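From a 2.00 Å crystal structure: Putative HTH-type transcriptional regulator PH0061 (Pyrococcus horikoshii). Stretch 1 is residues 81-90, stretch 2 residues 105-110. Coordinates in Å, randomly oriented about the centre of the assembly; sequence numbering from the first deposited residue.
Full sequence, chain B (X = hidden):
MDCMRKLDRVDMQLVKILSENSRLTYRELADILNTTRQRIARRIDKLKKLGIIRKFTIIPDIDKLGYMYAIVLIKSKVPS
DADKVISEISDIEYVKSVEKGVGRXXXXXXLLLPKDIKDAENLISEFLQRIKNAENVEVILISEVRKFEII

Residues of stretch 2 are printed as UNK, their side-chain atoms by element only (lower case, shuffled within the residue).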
# COMPACT_ATOMS: atom_id res chain seq x y z
N ASP B 81 -23.28 1.79 -10.58
CA ASP B 81 -22.80 3.01 -9.94
C ASP B 81 -21.39 2.79 -9.40
O ASP B 81 -20.55 3.68 -9.48
CB ASP B 81 -23.72 3.43 -8.80
CG ASP B 81 -25.06 3.95 -9.29
OD1 ASP B 81 -25.16 4.34 -10.47
OD2 ASP B 81 -26.02 3.97 -8.49
N ALA B 82 -21.15 1.60 -8.86
CA ALA B 82 -19.84 1.27 -8.31
C ALA B 82 -18.76 1.40 -9.38
O ALA B 82 -17.79 2.14 -9.21
CB ALA B 82 -19.85 -0.14 -7.75
N ASP B 83 -18.95 0.70 -10.49
CA ASP B 83 -17.98 0.73 -11.58
C ASP B 83 -17.74 2.13 -12.12
O ASP B 83 -16.61 2.48 -12.46
CB ASP B 83 -18.42 -0.19 -12.72
CG ASP B 83 -18.32 -1.66 -12.35
OD1 ASP B 83 -17.23 -2.09 -11.91
OD2 ASP B 83 -19.32 -2.39 -12.49
N LYS B 84 -18.80 2.93 -12.19
CA LYS B 84 -18.69 4.29 -12.68
C LYS B 84 -17.90 5.13 -11.69
O LYS B 84 -17.06 5.93 -12.09
CB LYS B 84 -20.07 4.91 -12.91
CG LYS B 84 -20.01 6.25 -13.65
CD LYS B 84 -21.41 6.78 -13.94
CE LYS B 84 -21.38 7.98 -14.89
NZ LYS B 84 -20.65 9.16 -14.33
N VAL B 85 -18.17 4.95 -10.41
CA VAL B 85 -17.44 5.69 -9.39
C VAL B 85 -15.97 5.36 -9.51
O VAL B 85 -15.11 6.24 -9.50
CB VAL B 85 -17.89 5.31 -7.96
CG1 VAL B 85 -17.00 6.01 -6.94
CG2 VAL B 85 -19.34 5.69 -7.74
N ILE B 86 -15.69 4.06 -9.63
CA ILE B 86 -14.32 3.58 -9.73
C ILE B 86 -13.57 4.14 -10.93
O ILE B 86 -12.40 4.50 -10.81
CB ILE B 86 -14.30 2.05 -9.77
CG1 ILE B 86 -14.79 1.51 -8.41
CG2 ILE B 86 -12.89 1.55 -10.08
CD1 ILE B 86 -15.07 0.03 -8.40
N SER B 87 -14.23 4.22 -12.08
CA SER B 87 -13.57 4.75 -13.27
C SER B 87 -13.43 6.26 -13.11
O SER B 87 -12.51 6.87 -13.65
CB SER B 87 -14.38 4.43 -14.53
OG SER B 87 -15.63 5.11 -14.54
N GLU B 88 -14.35 6.86 -12.36
CA GLU B 88 -14.35 8.30 -12.10
C GLU B 88 -13.18 8.74 -11.22
O GLU B 88 -12.59 9.79 -11.45
CB GLU B 88 -15.67 8.71 -11.44
CG GLU B 88 -16.57 9.61 -12.27
CD GLU B 88 -15.99 11.00 -12.48
OE1 GLU B 88 -15.78 11.73 -11.48
OE2 GLU B 88 -15.74 11.37 -13.65
N ILE B 89 -12.85 7.94 -10.21
CA ILE B 89 -11.78 8.30 -9.29
C ILE B 89 -10.41 7.65 -9.53
O ILE B 89 -9.40 8.14 -9.03
CB ILE B 89 -12.19 7.99 -7.83
CG1 ILE B 89 -12.38 6.48 -7.65
CG2 ILE B 89 -13.47 8.74 -7.48
CD1 ILE B 89 -12.68 6.06 -6.23
N SER B 90 -10.37 6.56 -10.28
CA SER B 90 -9.11 5.87 -10.52
C SER B 90 -8.02 6.70 -11.19
O SER B 90 -6.84 6.39 -11.05
CB SER B 90 -9.35 4.60 -11.32
OG SER B 90 -10.04 3.64 -10.54
N UNK B 105 -18.92 -2.35 3.12
CA UNK B 105 -18.60 -1.34 2.11
C UNK B 105 -18.06 -2.07 0.89
O UNK B 105 -17.19 -2.94 1.01
c UNK B 105 -17.53 -0.17 5.18
c UNK B 105 -17.55 -0.38 2.66
c UNK B 105 -19.27 1.98 5.10
c UNK B 105 -17.95 0.42 6.37
c UNK B 105 -18.82 1.49 6.32
c UNK B 105 -17.98 0.30 3.94
o UNK B 105 -19.25 2.08 7.48
c UNK B 105 -18.85 1.38 3.92
N UNK B 106 -18.56 -1.72 -0.30
CA UNK B 106 -18.10 -2.39 -1.50
C UNK B 106 -16.95 -1.68 -2.21
O UNK B 106 -16.31 -2.26 -3.09
c UNK B 106 -20.02 -1.38 -2.82
c UNK B 106 -19.28 -2.64 -2.46
n UNK B 106 -20.05 -1.06 -4.11
o UNK B 106 -20.57 -0.69 -1.97
N UNK B 107 -16.66 -0.45 -1.82
CA UNK B 107 -15.55 0.28 -2.42
C UNK B 107 -14.70 0.88 -1.30
O UNK B 107 -15.21 1.55 -0.40
c UNK B 107 -14.86 2.12 -4.01
c UNK B 107 -17.64 1.85 -5.33
c UNK B 107 -16.93 0.82 -4.47
c UNK B 107 -16.05 1.42 -3.36
N UNK B 108 -13.40 0.61 -1.37
CA UNK B 108 -12.45 1.10 -0.39
C UNK B 108 -11.41 1.92 -1.12
O UNK B 108 -10.75 1.42 -2.03
c UNK B 108 -10.79 0.50 1.42
c UNK B 108 -13.64 -0.35 1.96
c UNK B 108 -11.72 -0.06 0.33
c UNK B 108 -12.74 -1.01 0.96
N UNK B 109 -11.24 3.17 -0.70
CA UNK B 109 -10.31 4.08 -1.35
C UNK B 109 -9.31 4.71 -0.38
O UNK B 109 -9.65 5.09 0.72
c UNK B 109 -10.08 6.17 -2.74
c UNK B 109 -11.07 5.24 -2.03
c UNK B 109 -12.10 4.68 -3.00
N UNK B 110 -8.06 4.81 -0.82
CA UNK B 110 -7.05 5.45 0.01
C UNK B 110 -6.65 6.74 -0.70
O UNK B 110 -6.37 6.72 -1.90
c UNK B 110 -3.41 4.47 1.05
n UNK B 110 -3.56 4.41 3.88
c UNK B 110 -5.81 4.57 0.20
n UNK B 110 -3.79 2.13 3.86
c UNK B 110 -3.64 3.27 3.20
c UNK B 110 -4.69 5.30 0.96
n UNK B 110 -3.57 3.28 1.87

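Position 105 carries eight side-chain atoms, seven carbons and one oxygen. One carbon leads to a ring of six carbons, and the oxygen sits on the ring. None of these atoms reaches stretch 1; CB is 10.7 Å from CB of Ala82 at the nearest. A six-carbon ring bearing an oxygen is a tyrosine, Tyr105. Its hydroxyl is hydrogen-bonded elsewhere in the structure.

Position 106 has four side-chain atoms: two carbons, the second carrying one oxygen and one nitrogen. This is a short carboxamide. Its nitrogen lies 3.8 Å from CB of Ala82, a plain packing contact. The residue is Asn106. The amide nitrogen and oxygen both find hydrogen-bond partners elsewhere in the structure, so the approach to a methyl group leaves neither unsatisfied.

Position 107 has four side-chain carbons and no other element. The chain forks at the first carbon, and one arm is two carbons long. The terminal carbon of that arm lies 3.7 Å from CA of Ala82 and 3.8 Å from its CB. It also comes within 4.2 Å of CG1 of Ile86 and 4.4 Å of CB of Val85. Four carbons forked this way make isoleucine, Ile107. With chi1 m and chi2 t, the longer arm carries CD1 to the helix.

Position 108 has the same four carbons with the same fork. It makes no contact with stretch 1; its CB is 9.0 Å from CD1 of Ile89 at the nearest. The branching again gives isoleucine, Ile108. It is buried, but against other parts of the structure.

Position 109 has three side-chain carbons, one carrying the other two. One of the end carbons lies 3.6 Å from CD1 of Ile89. This is Val109, and the atom in contact is CG2.

Position 110 has three carbons, then a nitrogen, then a carbon carrying two more nitrogens. That guanidinium group makes it Arg110. The side chain is out of reach of the helix, and its terminal nitrogens are hydrogen-bonded elsewhere in the structure.

The contact is side-chain packing of a helix over a strand. Their axes run nearly parallel, 13° apart, and approach to 10.5 Å. No hydrogen bond crosses between the stretches. Strand alternation sends Ile107 and Val109 toward the helix, while Ile108 and Arg110 stay clear of it. Ile107 meets Ala82, Val85 and Ile86; Val109 meets Ile89. The small side chain of Ala82 fits where the backbones come close, with its CA 7.4 Å from CA of Ile107. The buried surface is modest, 222 Å² in total, and Ile107 supplies the largest share.

Stretch 2 105-110: YNIIVR
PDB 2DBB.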